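Local structure of oxysterol-binding protein homolog 3 (Saccharomyces cerevisiae, 4IC4) at residues K313-P318 and K386-S391; E126-I131 and D320-P325. The protein carries lipids between membranes in a hydrophobic pocket by phosphoinositide-coupled, non-vesicular transfer, and helps maintain intracellular sterol distribution. All coordinates share one frame; numbering follows the deposited sequence.

Contact 1 (K313-P318 and K386-S391); sequences KGNLPP and KKHDWS
In both H388 and W390, CG stands anti to the carbonyl carbon and beside the backbone N (chi1 -52° and -42°), which brings imidazole and indole against the loop 313-318. W390 is the largest contributor. P317 lies alongside it, CB sitting 3.6 Å from the centroid of its six-membered ring and only 11° off the ring normal, a CH-pi contact over one face. P318 adds a looser touch, its CD 4.1 Å from W390 CB. The N315 amide reaches the edge of the H388 imidazole with the two planes nearly coplanar. H388, with its positive phi, is the C-prime residue of a Schellman motif ending helix 381-386, in which H388 N and D389 N turn back to the carbonyls of R385 and R384; the turn carries the C-terminal tail past the loop. No direct hydrogen bond joins the two segments, and water does that work. Water 1 donates to G314 O at 2.9 Å and to L316 O at 3.0 Å, and accepts a weak bond from W390 NE1. Water 2 donates to N315 O at 2.8 Å, is hydrogen-bonded to H388 ND1 at 2.7 Å, and accepts from W390 NE1 at 3.2 Å, so one indole N-H is shared between two waters. A serine in place of W390 would take away the ring face over P317 and the N-H facing both waters, and would probably loosen the tail from the loop. P317 and W390 also both touch Y381 on helix 381-386.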
# COMPACT_ATOMS: atom_id res chain seq x y z
N LYS A 313 -13.94 -16.88 2.74
CA LYS A 313 -14.94 -17.69 2.05
C LYS A 313 -16.37 -17.48 2.51
O LYS A 313 -16.72 -17.77 3.65
CB LYS A 313 -14.59 -19.19 2.15
CG LYS A 313 -15.56 -20.08 1.38
CD LYS A 313 -15.27 -21.56 1.58
CE LYS A 313 -16.29 -22.44 0.87
NZ LYS A 313 -16.08 -23.89 1.15
N GLY A 314 -17.19 -16.96 1.59
CA GLY A 314 -18.60 -16.72 1.86
C GLY A 314 -18.91 -15.51 2.72
O GLY A 314 -20.07 -15.26 3.03
N ASN A 315 -17.88 -14.76 3.09
CA ASN A 315 -18.04 -13.59 3.96
C ASN A 315 -17.81 -12.25 3.27
O ASN A 315 -18.07 -11.20 3.86
CB ASN A 315 -17.06 -13.68 5.13
CG ASN A 315 -17.26 -14.92 5.97
OD1 ASN A 315 -16.30 -15.52 6.46
ND2 ASN A 315 -18.51 -15.32 6.14
N LEU A 316 -17.32 -12.28 2.04
CA LEU A 316 -17.03 -11.04 1.33
C LEU A 316 -18.20 -10.37 0.63
O LEU A 316 -19.14 -11.03 0.20
CB LEU A 316 -15.94 -11.28 0.28
CG LEU A 316 -14.59 -11.85 0.71
CD1 LEU A 316 -13.78 -12.17 -0.54
CD2 LEU A 316 -13.86 -10.84 1.60
N PRO A 317 -18.16 -9.04 0.53
CA PRO A 317 -19.22 -8.29 -0.15
C PRO A 317 -18.88 -8.50 -1.63
O PRO A 317 -17.78 -8.94 -1.96
CB PRO A 317 -18.98 -6.86 0.30
CG PRO A 317 -17.48 -6.81 0.44
CD PRO A 317 -17.19 -8.12 1.16
N PRO A 318 -19.81 -8.19 -2.54
CA PRO A 318 -19.55 -8.37 -3.97
C PRO A 318 -18.40 -7.55 -4.53
O PRO A 318 -17.91 -7.82 -5.63
CB PRO A 318 -20.88 -7.95 -4.61
CG PRO A 318 -21.89 -8.25 -3.55
CD PRO A 318 -21.20 -7.80 -2.29
N LYS A 386 -20.68 -9.53 9.82
CA LYS A 386 -21.12 -10.50 10.81
C LYS A 386 -22.41 -11.22 10.40
O LYS A 386 -22.64 -12.36 10.79
CB LYS A 386 -21.31 -9.80 12.15
CG LYS A 386 -21.15 -10.68 13.38
CD LYS A 386 -21.00 -9.82 14.63
CE LYS A 386 -19.84 -8.83 14.48
NZ LYS A 386 -19.67 -7.95 15.67
N LYS A 387 -23.24 -10.55 9.61
CA LYS A 387 -24.50 -11.13 9.18
C LYS A 387 -24.69 -11.20 7.67
O LYS A 387 -25.81 -11.34 7.19
CB LYS A 387 -25.66 -10.35 9.79
CG LYS A 387 -25.65 -10.30 11.32
CD LYS A 387 -26.81 -9.47 11.86
CE LYS A 387 -26.71 -8.02 11.42
NZ LYS A 387 -27.88 -7.22 11.90
N HIS A 388 -23.59 -11.11 6.91
CA HIS A 388 -23.65 -11.15 5.45
C HIS A 388 -24.67 -10.12 4.94
O HIS A 388 -25.40 -10.38 3.99
CB HIS A 388 -24.07 -12.54 4.95
CG HIS A 388 -23.26 -13.66 5.52
ND1 HIS A 388 -21.90 -13.79 5.30
CD2 HIS A 388 -23.61 -14.73 6.28
CE1 HIS A 388 -21.46 -14.89 5.90
NE2 HIS A 388 -22.48 -15.47 6.50
N ASP A 389 -24.72 -8.95 5.59
CA ASP A 389 -25.66 -7.90 5.22
C ASP A 389 -25.15 -7.08 4.03
O ASP A 389 -24.68 -5.95 4.20
CB ASP A 389 -25.92 -7.00 6.43
CG ASP A 389 -26.90 -5.88 6.14
OD1 ASP A 389 -27.76 -6.05 5.26
OD2 ASP A 389 -26.81 -4.83 6.82
N TRP A 390 -25.27 -7.66 2.84
CA TRP A 390 -24.81 -7.00 1.61
C TRP A 390 -25.89 -6.88 0.53
O TRP A 390 -25.57 -6.63 -0.62
CB TRP A 390 -23.65 -7.78 1.00
CG TRP A 390 -22.60 -8.29 1.95
CD1 TRP A 390 -22.29 -9.60 2.19
CD2 TRP A 390 -21.65 -7.51 2.69
NE1 TRP A 390 -21.21 -9.68 3.03
CE2 TRP A 390 -20.80 -8.41 3.35
CE3 TRP A 390 -21.44 -6.13 2.86
CZ2 TRP A 390 -19.74 -7.99 4.17
CZ3 TRP A 390 -20.39 -5.71 3.67
CH2 TRP A 390 -19.55 -6.64 4.32
N SER A 391 -27.16 -7.05 0.90
CA SER A 391 -28.25 -6.98 -0.08
C SER A 391 -28.36 -5.67 -0.86
O SER A 391 -28.89 -5.66 -1.97
CB SER A 391 -29.58 -7.28 0.60
OG SER A 391 -29.60 -8.60 1.11
O HOH W 1 -20.83 -12.65 2.15
O HOH W 2 -20.32 -11.57 5.46

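Contact 2 (E126-I131 and D320-P325); sequences ETFELI and DSRLRP
A single backbone bridge between T127 and D320 brings the 320-325 loop against strand 127-132, and S321 N donates to T127 O at 2.8 Å, almost along the C=O axis. The strand belongs to the beta barrel of the OSBP-related domain and pairs with 137-145; D320 opens an Asx turn leading into the short 3-10 segment 321-323. D320 CG is anti to its backbone N (chi1 -163°), which lets the two carboxylate oxygens divide the work. OD1 accepts from E129 N at 3.0 Å, nearly along its C-O axis, and takes a water that also bonds T127 OG1, a hydroxyl itself hydrogen-bonded to T319 OG1. OD2 is met from above the carboxylate plane by two donors, R322 N and, in a 2.9 Å salt bridge, R322 NH1. The extended R322 chain ends in a guanidinium that grips E129 O end-on, NH1 and NH2 each 2.9 Å away and the oxygen in the guanidinium plane. This buried carbonyl is thus held twice, while D320 probably balances the arginine's charge. The E129 carboxylate turns instead to Y381 and R385.

At the start of the strand, extended E126 splits its own carboxylate. OE1 uses its anti lone pair to accept from S321 OG at 2.6 Å, and the syn lone pair of OE2 takes R324 NH1 at 2.9 Å in a salt bridge, the flat groups 73° apart. R324, at the N-cap position of helix 325-331, is also paired with D326, and its side chain lies about 5 Å from that of E346, a phosphatidylinositol 4-phosphate-binding residue. F128 CE1 sits over one face of the R322 guanidinium, 3.1 Å above its plane, with the ring tilted 25° to it.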
# COMPACT_ATOMS: atom_id res chain seq x y z
N GLU A 126 -14.92 -0.26 -5.12
CA GLU A 126 -14.27 -1.55 -4.93
C GLU A 126 -13.73 -1.50 -3.49
O GLU A 126 -13.36 -0.43 -2.99
CB GLU A 126 -13.12 -1.73 -5.93
CG GLU A 126 -12.32 -3.02 -5.75
CD GLU A 126 -11.33 -3.25 -6.88
OE1 GLU A 126 -10.30 -3.93 -6.65
OE2 GLU A 126 -11.58 -2.77 -8.00
N THR A 127 -13.67 -2.65 -2.84
CA THR A 127 -13.18 -2.71 -1.47
C THR A 127 -12.13 -3.80 -1.33
O THR A 127 -11.94 -4.63 -2.22
CB THR A 127 -14.32 -3.04 -0.49
OG1 THR A 127 -14.97 -4.25 -0.89
CG2 THR A 127 -15.34 -1.91 -0.45
N PHE A 128 -11.42 -3.77 -0.21
CA PHE A 128 -10.46 -4.82 0.08
C PHE A 128 -10.32 -4.93 1.57
O PHE A 128 -9.94 -3.98 2.25
CB PHE A 128 -9.08 -4.56 -0.53
CG PHE A 128 -8.06 -5.60 -0.16
CD1 PHE A 128 -8.23 -6.93 -0.57
CD2 PHE A 128 -6.96 -5.28 0.62
CE1 PHE A 128 -7.32 -7.91 -0.19
CE2 PHE A 128 -6.04 -6.25 1.00
CZ PHE A 128 -6.22 -7.58 0.60
N GLU A 129 -10.68 -6.09 2.10
CA GLU A 129 -10.56 -6.33 3.53
C GLU A 129 -9.34 -7.21 3.73
O GLU A 129 -8.95 -7.97 2.84
CB GLU A 129 -11.79 -7.05 4.09
CG GLU A 129 -11.95 -8.48 3.58
CD GLU A 129 -12.85 -9.33 4.47
OE1 GLU A 129 -12.39 -10.39 4.93
OE2 GLU A 129 -14.02 -8.94 4.69
N LEU A 130 -8.74 -7.11 4.91
CA LEU A 130 -7.59 -7.94 5.24
C LEU A 130 -7.58 -8.20 6.73
O LEU A 130 -7.29 -7.30 7.53
CB LEU A 130 -6.28 -7.27 4.81
CG LEU A 130 -5.03 -8.09 5.13
CD1 LEU A 130 -5.05 -9.42 4.38
CD2 LEU A 130 -3.79 -7.30 4.76
N ILE A 131 -7.91 -9.43 7.10
CA ILE A 131 -7.92 -9.84 8.49
C ILE A 131 -6.69 -10.71 8.73
O ILE A 131 -6.53 -11.75 8.09
CB ILE A 131 -9.17 -10.68 8.82
CG1 ILE A 131 -10.43 -9.83 8.64
CG2 ILE A 131 -9.08 -11.21 10.24
CD1 ILE A 131 -11.73 -10.61 8.77
N ASP A 320 -15.12 -6.95 -3.12
CA ASP A 320 -13.73 -7.19 -2.74
C ASP A 320 -12.81 -7.44 -3.93
O ASP A 320 -13.19 -8.11 -4.90
CB ASP A 320 -13.65 -8.36 -1.76
CG ASP A 320 -12.32 -8.41 -1.02
OD1 ASP A 320 -12.16 -7.69 -0.01
OD2 ASP A 320 -11.43 -9.17 -1.45
N SER A 321 -11.59 -6.92 -3.86
CA SER A 321 -10.61 -7.11 -4.94
C SER A 321 -10.37 -8.59 -5.25
O SER A 321 -10.03 -8.94 -6.38
CB SER A 321 -9.28 -6.46 -4.58
OG SER A 321 -9.40 -5.05 -4.47
N ARG A 322 -10.53 -9.45 -4.25
CA ARG A 322 -10.32 -10.89 -4.47
C ARG A 322 -11.36 -11.48 -5.42
O ARG A 322 -11.18 -12.59 -5.92
CB ARG A 322 -10.40 -11.65 -3.15
CG ARG A 322 -9.34 -11.29 -2.12
CD ARG A 322 -9.53 -12.14 -0.88
NE ARG A 322 -8.60 -11.78 0.19
CZ ARG A 322 -8.75 -10.73 0.99
NH1 ARG A 322 -9.79 -9.91 0.85
NH2 ARG A 322 -7.86 -10.50 1.95
N LEU A 323 -12.44 -10.74 -5.66
CA LEU A 323 -13.49 -11.23 -6.54
C LEU A 323 -13.40 -10.69 -7.96
O LEU A 323 -14.23 -11.02 -8.82
CB LEU A 323 -14.86 -10.92 -5.93
CG LEU A 323 -15.07 -11.51 -4.52
CD1 LEU A 323 -16.47 -11.17 -4.02
CD2 LEU A 323 -14.87 -13.02 -4.56
N ARG A 324 -12.40 -9.85 -8.23
CA ARG A 324 -12.24 -9.30 -9.58
C ARG A 324 -11.79 -10.38 -10.55
O ARG A 324 -10.77 -11.04 -10.34
CB ARG A 324 -11.26 -8.13 -9.58
CG ARG A 324 -11.92 -6.85 -9.14
CD ARG A 324 -11.07 -5.62 -9.36
NE ARG A 324 -10.65 -5.44 -10.75
CZ ARG A 324 -10.19 -4.28 -11.22
NH1 ARG A 324 -10.10 -3.23 -10.41
NH2 ARG A 324 -9.78 -4.17 -12.47
N PRO A 325 -12.54 -10.56 -11.64
CA PRO A 325 -12.21 -11.58 -12.64
C PRO A 325 -10.97 -11.32 -13.48
O PRO A 325 -10.28 -12.27 -13.87
CB PRO A 325 -13.47 -11.64 -13.50
CG PRO A 325 -13.99 -10.26 -13.43
CD PRO A 325 -13.81 -9.89 -11.97
O HOH W 3 -14.25 -6.18 0.83

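From the N terminus, strand segment 126-131 comes first, and contact 2 joins it to 320-325 across 188 intervening residues, 89 of them in strands. Contact 1 starts slightly earlier in the same loop, at 313-318, and closes a span of 67 residues that includes helices 325-331 and 335-354 and ends at the C-terminal tail. Because the segments alternate along the chain, the two contacts cross rather than nest. They also touch: L316 CD2 packs 3.4 Å from E129 CD, and P317 CG meets T127 OG1. The loop between helices 300-305 and 325-331 therefore lies between the barrel strand and the tail after helix 381-386.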